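Local coordinates for toxin PAU_02230 (Photorhabdus asymbiotica subsp. asymbiotica ATCC 43949, PDB 6HV6), which is a protein toxin (PaTox) from a pathogenic bacterium, captured here as a helical region next to an antiparallel sheet flanked by helices, at residues Ser176-Asn181 against Phe327-Gln332; Lys182-Pro187 against Lys217-Leu222; Glu202-Gly207 against Lys241-Asn246; Met206-Ala209 against Ser213-Ala216; Leu346-Val351 against Arg359-Ile364. The protein carries 1 engineered substitution. One frame throughout, in Å; residues are numbered along the deposited sequence.

Contact 1: Ser176-Asn181 against Phe327-Gln332; sequences SANKAN and FQKKMQ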
# COMPACT_ATOMS: atom_id res chain seq x y z
N SER A 176 12.48 0.06 12.48
CA SER A 176 13.31 -1.10 12.17
C SER A 176 14.48 -0.76 11.25
O SER A 176 15.37 -1.60 11.09
CB SER A 176 12.46 -2.20 11.54
OG SER A 176 12.18 -1.90 10.19
N ALA A 177 14.49 0.42 10.65
CA ALA A 177 15.57 0.83 9.75
C ALA A 177 16.65 1.60 10.52
O ALA A 177 17.00 2.73 10.19
CB ALA A 177 15.01 1.66 8.60
N ASN A 178 17.18 0.97 11.56
CA ASN A 178 17.99 1.71 12.53
C ASN A 178 19.31 2.24 11.96
O ASN A 178 19.89 3.16 12.55
CB ASN A 178 18.28 0.85 13.76
CG ASN A 178 19.05 -0.41 13.43
OD1 ASN A 178 18.67 -1.15 12.52
ND2 ASN A 178 20.13 -0.66 14.16
N LYS A 179 19.79 1.71 10.84
CA LYS A 179 21.01 2.24 10.25
C LYS A 179 20.75 3.26 9.14
O LYS A 179 21.71 3.82 8.60
CB LYS A 179 21.88 1.10 9.72
CG LYS A 179 22.35 0.15 10.81
CD LYS A 179 22.89 0.93 12.00
CE LYS A 179 23.20 0.02 13.18
NZ LYS A 179 24.27 -0.94 12.82
N ALA A 180 19.49 3.52 8.80
CA ALA A 180 19.18 4.53 7.80
C ALA A 180 19.42 5.93 8.36
O ALA A 180 19.23 6.19 9.54
CB ALA A 180 17.72 4.40 7.36
N ASN A 181 19.86 6.84 7.49
CA ASN A 181 19.97 8.23 7.92
C ASN A 181 18.69 9.01 7.69
O ASN A 181 18.55 10.13 8.21
CB ASN A 181 21.15 8.94 7.23
CG ASN A 181 21.09 8.85 5.73
OD1 ASN A 181 21.82 8.08 5.12
ND2 ASN A 181 20.21 9.64 5.12
N PHE A 327 17.14 -4.60 3.74
CA PHE A 327 16.32 -5.24 2.72
C PHE A 327 16.16 -6.73 3.00
O PHE A 327 15.06 -7.28 2.88
CB PHE A 327 16.94 -4.99 1.34
CG PHE A 327 16.31 -5.80 0.23
CD1 PHE A 327 15.21 -5.30 -0.47
CD2 PHE A 327 16.82 -7.04 -0.13
CE1 PHE A 327 14.63 -6.04 -1.49
CE2 PHE A 327 16.24 -7.78 -1.15
CZ PHE A 327 15.14 -7.28 -1.83
N GLN A 328 17.25 -7.41 3.38
CA GLN A 328 17.13 -8.84 3.65
C GLN A 328 16.23 -9.10 4.86
O GLN A 328 15.43 -10.04 4.84
CB GLN A 328 18.51 -9.46 3.87
CG GLN A 328 18.41 -10.95 4.22
CD GLN A 328 19.76 -11.62 4.35
OE1 GLN A 328 20.72 -11.04 4.87
NE2 GLN A 328 19.85 -12.87 3.89
N LYS A 329 16.36 -8.29 5.91
CA LYS A 329 15.47 -8.44 7.06
C LYS A 329 14.01 -8.26 6.66
O LYS A 329 13.13 -8.98 7.13
CB LYS A 329 15.87 -7.43 8.14
CG LYS A 329 15.03 -7.48 9.40
CD LYS A 329 15.64 -6.60 10.48
CE LYS A 329 15.49 -5.11 10.19
NZ LYS A 329 16.21 -4.28 11.21
N LYS A 330 13.74 -7.31 5.75
CA LYS A 330 12.36 -7.09 5.33
C LYS A 330 11.85 -8.22 4.44
O LYS A 330 10.65 -8.54 4.48
CB LYS A 330 12.25 -5.74 4.61
CG LYS A 330 12.50 -4.53 5.53
CD LYS A 330 11.45 -4.44 6.66
CE LYS A 330 12.07 -4.61 8.03
NZ LYS A 330 11.08 -4.29 9.12
N MET A 331 12.71 -8.84 3.64
CA MET A 331 12.24 -9.98 2.85
C MET A 331 11.87 -11.15 3.76
O MET A 331 10.85 -11.83 3.54
CB MET A 331 13.31 -10.39 1.83
CG MET A 331 13.59 -9.33 0.75
SD MET A 331 12.14 -8.66 -0.14
CE MET A 331 11.78 -7.16 0.75
N GLN A 332 12.67 -11.40 4.79
CA GLN A 332 12.31 -12.45 5.74
C GLN A 332 11.04 -12.11 6.49
O GLN A 332 10.23 -13.00 6.76
CB GLN A 332 13.49 -12.68 6.68
CG GLN A 332 14.75 -12.99 5.89
CD GLN A 332 15.91 -13.43 6.75
OE1 GLN A 332 16.07 -12.96 7.88
NE2 GLN A 332 16.72 -14.34 6.23
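Ser176 OG sits between two polar partners: Lys330 NZ donates to it at 2.8 Å, and it is also hydrogen-bonded to the carbonyl oxygen of Trp173, one helical turn back. The same serine is held a second time through its backbone. Lys329 NZ reaches Ser176 O at 2.8 Å, lying in the carbonyl plane with a C=O...N angle of 149°, while Asn178 N makes a weak bond to that oxygen at the start of the inverse gamma turn centred on Ala177. Two neighbouring lysines thus clasp one residue, one by its carbonyl and one by its hydroxyl. They get there by different routes. Lys329 starts out extended, with CG anti to its backbone N (chi1 180°), and bends once near the end. Lys330 is kinked twice, and its third torsion, 116°, is far from staggered; the kinks swing NZ round to the hydroxyl, where Gln333 OE1 takes another of its hydrogens. Beside Lys329 the amide of Asn178 crosses at about a right angle, its OD1 4.2 Å from NZ, too far for a direct bond. Helix 320-334 is thereby tied to the loop that runs from helix 144-176 to edge strand 182-185; Phe326 of the former supports Ser176 and Ala177, and Lys330 also rests on Phe307 of strand 304-309.

Contact 2: Lys182-Pro187 against Lys217-Leu222; sequences KVVLTP and KLSKML. With EDO (1,2-ethanediol), chain F.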
# COMPACT_ATOMS: atom_id res chain seq x y z
N LYS A 182 17.73 8.45 6.95
CA LYS A 182 16.49 9.13 6.63
C LYS A 182 15.48 8.06 6.23
O LYS A 182 15.84 7.08 5.58
CB LYS A 182 16.67 10.15 5.50
CG LYS A 182 15.39 10.92 5.14
CD LYS A 182 15.68 12.14 4.27
CE LYS A 182 15.93 11.76 2.82
NZ LYS A 182 16.05 12.96 1.93
N VAL A 183 14.23 8.25 6.64
CA VAL A 183 13.13 7.40 6.22
C VAL A 183 11.96 8.30 5.86
O VAL A 183 11.63 9.22 6.62
CB VAL A 183 12.73 6.37 7.30
CG1 VAL A 183 11.47 5.59 6.86
CG2 VAL A 183 13.89 5.41 7.59
N VAL A 184 11.38 8.09 4.69
CA VAL A 184 10.19 8.81 4.25
C VAL A 184 9.06 7.80 4.12
O VAL A 184 9.16 6.88 3.30
CB VAL A 184 10.43 9.57 2.93
CG1 VAL A 184 9.15 10.26 2.48
CG2 VAL A 184 11.52 10.62 3.12
N LEU A 185 8.03 7.93 4.94
CA LEU A 185 6.92 6.98 4.94
C LEU A 185 5.86 7.40 3.92
O LEU A 185 5.37 8.54 3.94
CB LEU A 185 6.31 6.89 6.33
CG LEU A 185 7.27 6.32 7.38
CD1 LEU A 185 6.55 6.18 8.70
CD2 LEU A 185 7.81 4.97 6.93
N THR A 186 5.48 6.46 3.04
CA THR A 186 4.37 6.66 2.10
C THR A 186 3.68 5.32 1.88
O THR A 186 3.79 4.71 0.81
CB THR A 186 4.86 7.24 0.77
OG1 THR A 186 5.84 6.36 0.20
CG2 THR A 186 5.45 8.62 0.92
N PRO A 187 2.98 4.81 2.89
CA PRO A 187 2.38 3.47 2.79
C PRO A 187 1.23 3.48 1.80
O PRO A 187 0.26 4.22 1.98
CB PRO A 187 1.89 3.19 4.22
CG PRO A 187 2.51 4.24 5.09
CD PRO A 187 2.76 5.43 4.21
N LYS A 217 9.42 15.21 -3.72
CA LYS A 217 8.20 15.68 -4.36
C LYS A 217 7.24 14.52 -4.66
O LYS A 217 6.05 14.60 -4.35
CB LYS A 217 8.56 16.42 -5.65
CG LYS A 217 7.37 16.84 -6.50
CD LYS A 217 7.87 17.39 -7.83
CE LYS A 217 7.29 18.76 -8.13
NZ LYS A 217 5.81 18.72 -8.30
N LEU A 218 7.75 13.45 -5.26
CA LEU A 218 6.87 12.33 -5.60
C LEU A 218 6.30 11.66 -4.34
O LEU A 218 5.14 11.25 -4.34
CB LEU A 218 7.60 11.31 -6.46
CG LEU A 218 6.70 10.11 -6.80
CD1 LEU A 218 5.43 10.57 -7.56
CD2 LEU A 218 7.46 9.06 -7.57
N SER A 219 7.11 11.53 -3.28
CA SER A 219 6.60 11.00 -2.01
C SER A 219 5.41 11.80 -1.51
O SER A 219 4.42 11.23 -1.04
CB SER A 219 7.70 11.00 -0.95
OG SER A 219 8.58 9.92 -1.14
N LYS A 220 5.50 13.14 -1.56
CA LYS A 220 4.39 13.97 -1.12
C LYS A 220 3.18 13.83 -2.04
O LYS A 220 2.04 13.80 -1.57
CB LYS A 220 4.82 15.44 -1.07
CG LYS A 220 5.60 15.81 0.17
CD LYS A 220 5.87 17.31 0.21
CE LYS A 220 7.35 17.64 0.01
NZ LYS A 220 8.20 17.11 1.11
N MET A 221 3.42 13.79 -3.35
CA MET A 221 2.32 13.63 -4.29
C MET A 221 1.61 12.30 -4.08
O MET A 221 0.37 12.24 -4.10
CB MET A 221 2.82 13.74 -5.72
CG MET A 221 3.32 15.12 -6.06
SD MET A 221 4.14 15.11 -7.65
CE MET A 221 2.81 14.48 -8.68
N LEU A 222 2.37 11.22 -3.88
CA LEU A 222 1.75 9.91 -3.64
C LEU A 222 0.90 9.95 -2.37
O LEU A 222 -0.27 9.55 -2.39
CB LEU A 222 2.83 8.83 -3.51
CG LEU A 222 3.50 8.41 -4.83
CD1 LEU A 222 4.74 7.55 -4.58
CD2 LEU A 222 2.50 7.68 -5.71
C1 EDO F . 13.74 15.19 -4.10
O1 EDO F . 14.76 15.11 -3.10
C2 EDO F . 13.07 16.57 -4.10
O2 EDO F . 11.81 16.51 -4.80
O HOH W 1 8.18 7.28 -0.16
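Thr186 turns OG1 between its backbone N and carbonyl carbon (chi1 58°), which leaves its CG2 methyl pointing at helix 215-224, while Ser219 holds OG opposite its own carbonyl carbon (chi1 -78°), facing the strand. The threonine methyl then lands against the helix backbone, with CG2 3.4 Å from Ser219 O, and lies 3.8 Å from Ser219 CB. Beside it Val184 brings CG1 to 3.7 Å from Ser219 OG, so two methyls from the same side cover the small serine. The hydroxyls of Thr186 and Ser219 do not meet directly. A water sits between them, 2.5 Å from Thr186 OG1, a short distance, and 2.8 Å from Ser219 OG, giving these buried groups a shared polar partner. Ser219 OG is further fixed by a hydrogen bond to Asp215 O, in the preceding turn of its own helix. At the beginning of the segment, Lys217 N donates to O2 of a bound 1,2-ethanediol at 2.9 Å. The nearest backbones, at the CA atoms of Thr186 and Ser219, are 6.4 Å apart, a close approach at which the side chains that meet are the short ones of Thr186, Val184 and Ser219. Strand 182-185 forms one edge of the six-stranded antiparallel sheet and bonds to strand 313-317, whose Met314 also touches Ser219. Helix 215-224 covers this side of the strand; Val183 and Leu185 turn to helix 144-176 instead, and Leu218 and Leu222 pack on helices 199-211 and 235-244 respectively.

Contact 3: Glu202-Gly207 against Lys241-Asn246; sequences ESVLMG and KELHAN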
# COMPACT_ATOMS: atom_id res chain seq x y z
N GLU A 202 4.55 2.41 -9.13
CA GLU A 202 5.14 3.24 -8.10
C GLU A 202 6.66 3.07 -8.08
O GLU A 202 7.40 4.05 -8.03
CB GLU A 202 4.52 2.91 -6.73
CG GLU A 202 3.10 3.47 -6.61
CD GLU A 202 2.26 2.78 -5.54
OE1 GLU A 202 2.68 1.75 -4.98
OE2 GLU A 202 1.16 3.29 -5.26
N SER A 203 7.12 1.82 -8.13
CA SER A 203 8.56 1.55 -8.10
C SER A 203 9.26 2.13 -9.32
O SER A 203 10.31 2.77 -9.20
CB SER A 203 8.80 0.04 -8.03
OG SER A 203 8.34 -0.50 -6.80
N VAL A 204 8.70 1.92 -10.51
CA VAL A 204 9.29 2.45 -11.74
C VAL A 204 9.32 3.97 -11.72
O VAL A 204 10.34 4.59 -12.07
CB VAL A 204 8.52 1.93 -12.97
CG1 VAL A 204 8.97 2.66 -14.24
CG2 VAL A 204 8.72 0.43 -13.13
N LEU A 205 8.22 4.60 -11.30
CA LEU A 205 8.17 6.06 -11.27
C LEU A 205 9.13 6.64 -10.23
O LEU A 205 9.80 7.65 -10.48
CB LEU A 205 6.73 6.53 -10.98
CG LEU A 205 6.41 8.01 -11.15
CD1 LEU A 205 6.56 8.42 -12.61
CD2 LEU A 205 4.99 8.35 -10.64
N MET A 206 9.21 6.00 -9.06
CA MET A 206 10.14 6.47 -8.02
C MET A 206 11.60 6.26 -8.43
O MET A 206 12.48 7.02 -8.00
CB MET A 206 9.83 5.74 -6.70
CG MET A 206 10.65 6.25 -5.51
SD MET A 206 10.37 7.99 -5.17
CE MET A 206 8.76 7.92 -4.37
N GLY A 207 11.88 5.23 -9.23
CA GLY A 207 13.23 5.08 -9.75
C GLY A 207 13.67 6.29 -10.54
O GLY A 207 14.79 6.78 -10.38
N LYS A 241 -2.01 3.56 -12.93
CA LYS A 241 -2.73 2.45 -13.55
C LYS A 241 -2.30 2.26 -14.99
O LYS A 241 -2.18 1.12 -15.47
CB LYS A 241 -4.24 2.67 -13.48
CG LYS A 241 -4.85 2.31 -12.13
CD LYS A 241 -6.35 2.13 -12.22
CE LYS A 241 -7.02 3.42 -12.68
NZ LYS A 241 -8.51 3.40 -12.59
N GLU A 242 -2.03 3.35 -15.70
CA GLU A 242 -1.64 3.23 -17.10
C GLU A 242 -0.21 2.73 -17.23
O GLU A 242 0.08 1.88 -18.09
CB GLU A 242 -1.81 4.58 -17.80
CG GLU A 242 -1.44 4.55 -19.27
CD GLU A 242 -2.39 3.70 -20.10
OE1 GLU A 242 -3.48 3.36 -19.60
OE2 GLU A 242 -2.04 3.38 -21.26
N LEU A 243 0.70 3.26 -16.41
CA LEU A 243 2.07 2.75 -16.41
C LEU A 243 2.10 1.27 -16.04
O LEU A 243 2.95 0.52 -16.54
CB LEU A 243 2.91 3.58 -15.43
CG LEU A 243 4.40 3.26 -15.25
CD1 LEU A 243 5.15 3.24 -16.60
CD2 LEU A 243 5.01 4.27 -14.31
N HIS A 244 1.16 0.84 -15.20
CA HIS A 244 1.08 -0.56 -14.79
C HIS A 244 0.84 -1.49 -15.97
O HIS A 244 1.35 -2.62 -16.00
CB HIS A 244 -0.02 -0.72 -13.75
CG HIS A 244 0.15 -1.91 -12.85
ND1 HIS A 244 -0.31 -1.92 -11.55
CD2 HIS A 244 0.71 -3.12 -13.07
CE1 HIS A 244 -0.02 -3.09 -11.00
NE2 HIS A 244 0.60 -3.83 -11.90
N ALA A 245 0.07 -1.05 -16.96
CA ALA A 245 -0.51 -1.97 -17.92
C ALA A 245 0.30 -2.05 -19.22
O ALA A 245 1.26 -1.31 -19.43
CB ALA A 245 -1.96 -1.58 -18.24
N ASN A 246 -0.11 -3.00 -20.07
CA ASN A 246 0.35 -3.11 -21.46
C ASN A 246 1.87 -3.23 -21.58
O ASN A 246 2.45 -2.87 -22.61
CB ASN A 246 -0.14 -1.93 -22.31
CG ASN A 246 -1.65 -1.88 -22.42
OD1 ASN A 246 -2.32 -2.92 -22.38
ND2 ASN A 246 -2.20 -0.68 -22.56
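Leu243 carries the whole of its helix's share in this contact, pushing a single isobutyl group toward Val204 and Leu205. With CG anti to its backbone N (chi1 -179°), the side chain stretches out from helix 235-244 and places CD2 in front of the two residues. That methyl is 4.3 Å from Val204 CG1 and 4.4 Å from Leu205 CB, so even the closest part is ordinary apolar contact without interlocking. The CA atoms of Val204 and Leu243 are 8.6 Å apart. Val204 faces the leucine with one branch, whereas Leu205 offers its CB and sends its own branched end elsewhere, to Leu218 of helix 215-224 and to Leu361 and Ile364 of helix 361-365. Those neighbours fill in around a contact that is narrow by itself but buried. Away from this patch the segment soon loosens. Lys241 stands exposed, and toward the end of the segment Ala245 and Asn246 are poorly ordered. His244, partly exposed, works on another face: its ND1 pairs with Glu198 OE1, its side chain touches Leu200 and Pro201, and NE2 makes a weak bond to a bound EPE. One leucine of helix 235-244 thus meets a valine and a leucine of helix 199-211 in a buried helix-helix contact. It belongs to the helical part of an alpha+beta domain, with helices packed beside an antiparallel sheet, and helix 199-211 lies here between helices 215-224, 235-244 and 361-365.

Contact 4: Met206-Ala209 against Ser213-Ala216; sequences MGWA and SQDA. With EDO (1,2-ethanediol), chain F.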
# COMPACT_ATOMS: atom_id res chain seq x y z
N MET A 206 9.21 6.00 -9.06
CA MET A 206 10.14 6.47 -8.02
C MET A 206 11.60 6.26 -8.43
O MET A 206 12.48 7.02 -8.00
CB MET A 206 9.83 5.74 -6.70
CG MET A 206 10.65 6.25 -5.51
SD MET A 206 10.37 7.99 -5.17
CE MET A 206 8.76 7.92 -4.37
N GLY A 207 11.88 5.23 -9.23
CA GLY A 207 13.23 5.08 -9.75
C GLY A 207 13.67 6.29 -10.54
O GLY A 207 14.79 6.78 -10.38
N TRP A 208 12.77 6.82 -11.39
CA TRP A 208 13.12 8.04 -12.10
C TRP A 208 13.18 9.24 -11.16
O TRP A 208 14.09 10.09 -11.27
CB TRP A 208 12.13 8.32 -13.22
CG TRP A 208 12.41 9.65 -13.84
CD1 TRP A 208 11.58 10.73 -13.89
CD2 TRP A 208 13.64 10.06 -14.45
NE1 TRP A 208 12.21 11.78 -14.51
CE2 TRP A 208 13.48 11.39 -14.87
CE3 TRP A 208 14.87 9.42 -14.70
CZ2 TRP A 208 14.49 12.11 -15.51
CZ3 TRP A 208 15.88 10.14 -15.35
CH2 TRP A 208 15.68 11.46 -15.74
N ALA A 209 12.22 9.34 -10.23
CA ALA A 209 12.25 10.40 -9.23
C ALA A 209 13.58 10.42 -8.49
O ALA A 209 14.17 11.48 -8.28
CB ALA A 209 11.10 10.21 -8.23
N SER A 213 16.36 13.70 -8.58
CA SER A 213 16.20 14.56 -7.40
C SER A 213 14.76 15.05 -7.26
O SER A 213 14.51 16.21 -6.94
CB SER A 213 17.16 15.76 -7.44
OG SER A 213 18.48 15.33 -7.71
N GLN A 214 13.80 14.15 -7.50
CA GLN A 214 12.38 14.45 -7.36
C GLN A 214 11.69 13.49 -6.40
O GLN A 214 10.45 13.47 -6.37
CB GLN A 214 11.69 14.43 -8.72
CG GLN A 214 12.11 15.58 -9.64
CD GLN A 214 11.37 15.58 -10.96
OE1 GLN A 214 10.48 16.41 -11.19
NE2 GLN A 214 11.73 14.65 -11.84
N ASP A 215 12.46 12.72 -5.62
CA ASP A 215 11.88 11.69 -4.76
C ASP A 215 11.04 12.30 -3.64
O ASP A 215 10.00 11.74 -3.27
CB ASP A 215 12.97 10.78 -4.18
CG ASP A 215 14.22 11.55 -3.72
OD1 ASP A 215 14.80 12.32 -4.51
OD2 ASP A 215 14.63 11.35 -2.56
N ALA A 216 11.49 13.41 -3.05
CA ALA A 216 10.69 14.04 -2.00
C ALA A 216 9.38 14.57 -2.55
O ALA A 216 8.32 14.40 -1.93
CB ALA A 216 11.49 15.17 -1.34
C1 EDO F . 13.74 15.19 -4.10
O1 EDO F . 14.76 15.11 -3.10
C2 EDO F . 13.07 16.57 -4.10
O2 EDO F . 11.81 16.51 -4.80
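Ala209 O receives Gln214 N at 2.8 Å, with a nearly straight N-H...O angle of 168° and the donor somewhat tilted from the carbonyl plane. This bond spans the turn between helices 199-211 and 215-224. Around it atoms pack closely: Ala209 CB lies 3.8 Å from the carbonyl carbon Gln214 C, and Met206, its chain folded back by two bends beyond CB, crosses Asp215 at about a right angle to put SD 3.9 Å from Asp215 CB. Trp208 and Gln214 also come together, the indole and amide planes 85° apart, with Trp208 NE1 and Gln214 NE2 3.9 Å from each other. These two nitrogens are not bonded; both donate to Asn362 OD1, consistent with their closeness, and Gln214 NE2 also pairs with Ser212 OG. In the next shell, Asp215 OD2 is held by Tyr316 OH of strand 313-317. Its OD1 takes a weak bond, 3.1 Å, from O1 of a bound 1,2-ethanediol. Ser213, just before Gln214, has a left-handed backbone (phi 58°). Together with the six-residue closure from Ala209 O to Gln214 N, that conformation is a feature shared with Schellman-type helix ends. Gln214 then serves as N-cap of the following helix, making this a short loop that joins two consecutive helices.

Contact 5: Leu346-Val351 against Arg359-Ile364; sequences LDYSNV and RNLNEI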
# COMPACT_ATOMS: atom_id res chain seq x y z
N LEU A 346 16.92 -1.16 -14.07
CA LEU A 346 16.07 -0.19 -14.73
C LEU A 346 16.93 0.77 -15.56
O LEU A 346 18.03 1.15 -15.14
CB LEU A 346 15.25 0.60 -13.72
CG LEU A 346 14.15 -0.21 -13.04
CD1 LEU A 346 13.49 0.62 -11.97
CD2 LEU A 346 13.12 -0.67 -14.04
N ASP A 347 16.42 1.15 -16.72
CA ASP A 347 17.11 2.05 -17.63
C ASP A 347 16.18 3.21 -17.98
O ASP A 347 15.12 3.00 -18.58
CB ASP A 347 17.57 1.31 -18.88
CG ASP A 347 18.12 2.25 -19.94
OD1 ASP A 347 18.79 3.24 -19.57
OD2 ASP A 347 17.91 1.97 -21.14
N TYR A 348 16.57 4.43 -17.59
CA TYR A 348 15.79 5.61 -17.92
C TYR A 348 16.41 6.44 -19.04
O TYR A 348 16.10 7.62 -19.16
CB TYR A 348 15.57 6.47 -16.67
CG TYR A 348 14.82 5.72 -15.59
CD1 TYR A 348 13.43 5.61 -15.64
CD2 TYR A 348 15.49 5.07 -14.56
CE1 TYR A 348 12.72 4.91 -14.67
CE2 TYR A 348 14.78 4.37 -13.58
CZ TYR A 348 13.41 4.29 -13.64
OH TYR A 348 12.71 3.58 -12.68
N SER A 349 17.25 5.82 -19.88
CA SER A 349 17.89 6.53 -20.98
C SER A 349 16.89 7.11 -21.97
O SER A 349 17.18 8.11 -22.63
CB SER A 349 18.83 5.59 -21.75
OG SER A 349 19.90 5.16 -20.94
N ASN A 350 15.72 6.50 -22.12
CA ASN A 350 14.73 6.96 -23.08
C ASN A 350 13.50 7.55 -22.41
O ASN A 350 12.42 7.59 -23.01
CB ASN A 350 14.34 5.81 -24.01
CG ASN A 350 15.53 5.25 -24.77
OD1 ASN A 350 16.43 5.99 -25.16
ND2 ASN A 350 15.53 3.94 -24.96
N VAL A 351 13.65 8.04 -21.17
CA VAL A 351 12.51 8.56 -20.42
C VAL A 351 11.89 9.77 -21.10
O VAL A 351 10.71 10.06 -20.90
CB VAL A 351 12.94 8.88 -18.97
CG1 VAL A 351 13.78 10.14 -18.91
CG2 VAL A 351 11.72 8.99 -18.04
N ARG A 359 1.76 11.53 -21.42
CA ARG A 359 2.57 12.20 -20.41
C ARG A 359 3.86 11.42 -20.20
O ARG A 359 3.82 10.20 -20.04
CB ARG A 359 1.81 12.35 -19.09
CG ARG A 359 0.57 13.25 -19.16
CD ARG A 359 0.31 14.02 -17.86
NE ARG A 359 -0.00 13.16 -16.72
CZ ARG A 359 -0.24 13.59 -15.48
NH1 ARG A 359 -0.19 14.89 -15.21
NH2 ARG A 359 -0.51 12.72 -14.51
N ASN A 360 4.99 12.12 -20.19
CA ASN A 360 6.25 11.51 -19.77
C ASN A 360 6.30 11.42 -18.24
O ASN A 360 5.44 11.95 -17.53
CB ASN A 360 7.44 12.30 -20.32
CG ASN A 360 7.43 13.76 -19.89
OD1 ASN A 360 7.30 14.07 -18.70
ND2 ASN A 360 7.54 14.66 -20.86
N LEU A 361 7.32 10.73 -17.73
CA LEU A 361 7.37 10.52 -16.29
C LEU A 361 7.50 11.84 -15.54
O LEU A 361 6.98 11.97 -14.43
CB LEU A 361 8.50 9.57 -15.91
CG LEU A 361 8.46 8.11 -16.38
CD1 LEU A 361 9.41 7.25 -15.53
CD2 LEU A 361 7.05 7.54 -16.35
N ASN A 362 8.17 12.83 -16.14
CA ASN A 362 8.30 14.13 -15.48
C ASN A 362 6.94 14.81 -15.34
O ASN A 362 6.61 15.35 -14.27
CB ASN A 362 9.27 15.02 -16.24
CG ASN A 362 10.71 14.81 -15.83
OD1 ASN A 362 11.00 14.23 -14.79
ND2 ASN A 362 11.63 15.31 -16.65
N GLU A 363 6.15 14.80 -16.41
CA GLU A 363 4.83 15.43 -16.36
C GLU A 363 3.91 14.71 -15.39
O GLU A 363 3.02 15.34 -14.80
CB GLU A 363 4.22 15.46 -17.76
CG GLU A 363 5.03 16.30 -18.75
CD GLU A 363 4.63 16.06 -20.19
OE1 GLU A 363 4.54 14.88 -20.60
OE2 GLU A 363 4.41 17.05 -20.91
N ILE A 364 4.09 13.40 -15.22
CA ILE A 364 3.32 12.66 -14.22
C ILE A 364 3.67 13.13 -12.82
O ILE A 364 2.79 13.30 -11.96
CB ILE A 364 3.53 11.15 -14.39
CG1 ILE A 364 2.99 10.68 -15.74
CG2 ILE A 364 2.86 10.38 -13.24
CD1 ILE A 364 3.36 9.23 -16.08
O HOH W 2 8.81 8.64 -19.77
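Tyr348 to Val351 form a type I beta turn, closed by Val351 N to Tyr348 O at 3.2 Å, and the chain leaving it passes the first turn of helix 361-365. There Leu361 is the main partner. Val351, with CG2 anti to its backbone N, sets that methyl 3.8 Å from Leu361 CG, the two side chains crossing at roughly a right angle. Tyr348 adds its ring, CE1 lying 4.1 Å from Leu361 CD1, while its hydroxyl goes on to Val204 O in helix 199-211; Trp208 of the same helix touches Val351 and Leu361. Polar links run beside this patch. A water donates to Val351 O at 2.6 Å and accepts, at a longer 3.3 Å, from Leu361 N, bridging the two backbones. Asn360 and Glu363 form a capping box: Glu363 N gives to Asn360 OD1 at 2.7 Å, and Asn360 N gives to Glu363 OE1 at 2.8 Å, using the anti lone pair. Before the turn, Asp347 OD1 takes the amide of Ser349, which makes an Asx turn, and also its hydroxyl. The chemistry is thus divided: a valine methyl and a tyrosine ring join the loop to the helix through Leu361, while the amides of Asn360 and Glu363 are met by side chains of their own segment and that of Leu361 by water. The Glu363 carboxylate, bonded to Asn360 N, is probably steadied in its charged form.

Contacts 2 and 3 are buried, whereas contacts 1, 4 and 5 lie partly open to solvent. Their chemistry follows: contact 3 is purely apolar, contact 2 combines methyl packing with a bridging water, contact 1 relies on lysine bonds, contact 4 rests on a turn bond with close packing around it, and contact 5 on an apolar patch beside a capping box. Helix 199-211 serves both contact 3 and contact 4, and helix 215-224 both contact 4 and contact 2, so these three form a chain across the helical side. Contact 5 touches contacts 2, 3 and 4 through Tyr348, Leu361, Asn362 and Ile364. Contact 1 meets only contact 2, where Ala177 packs on Val183.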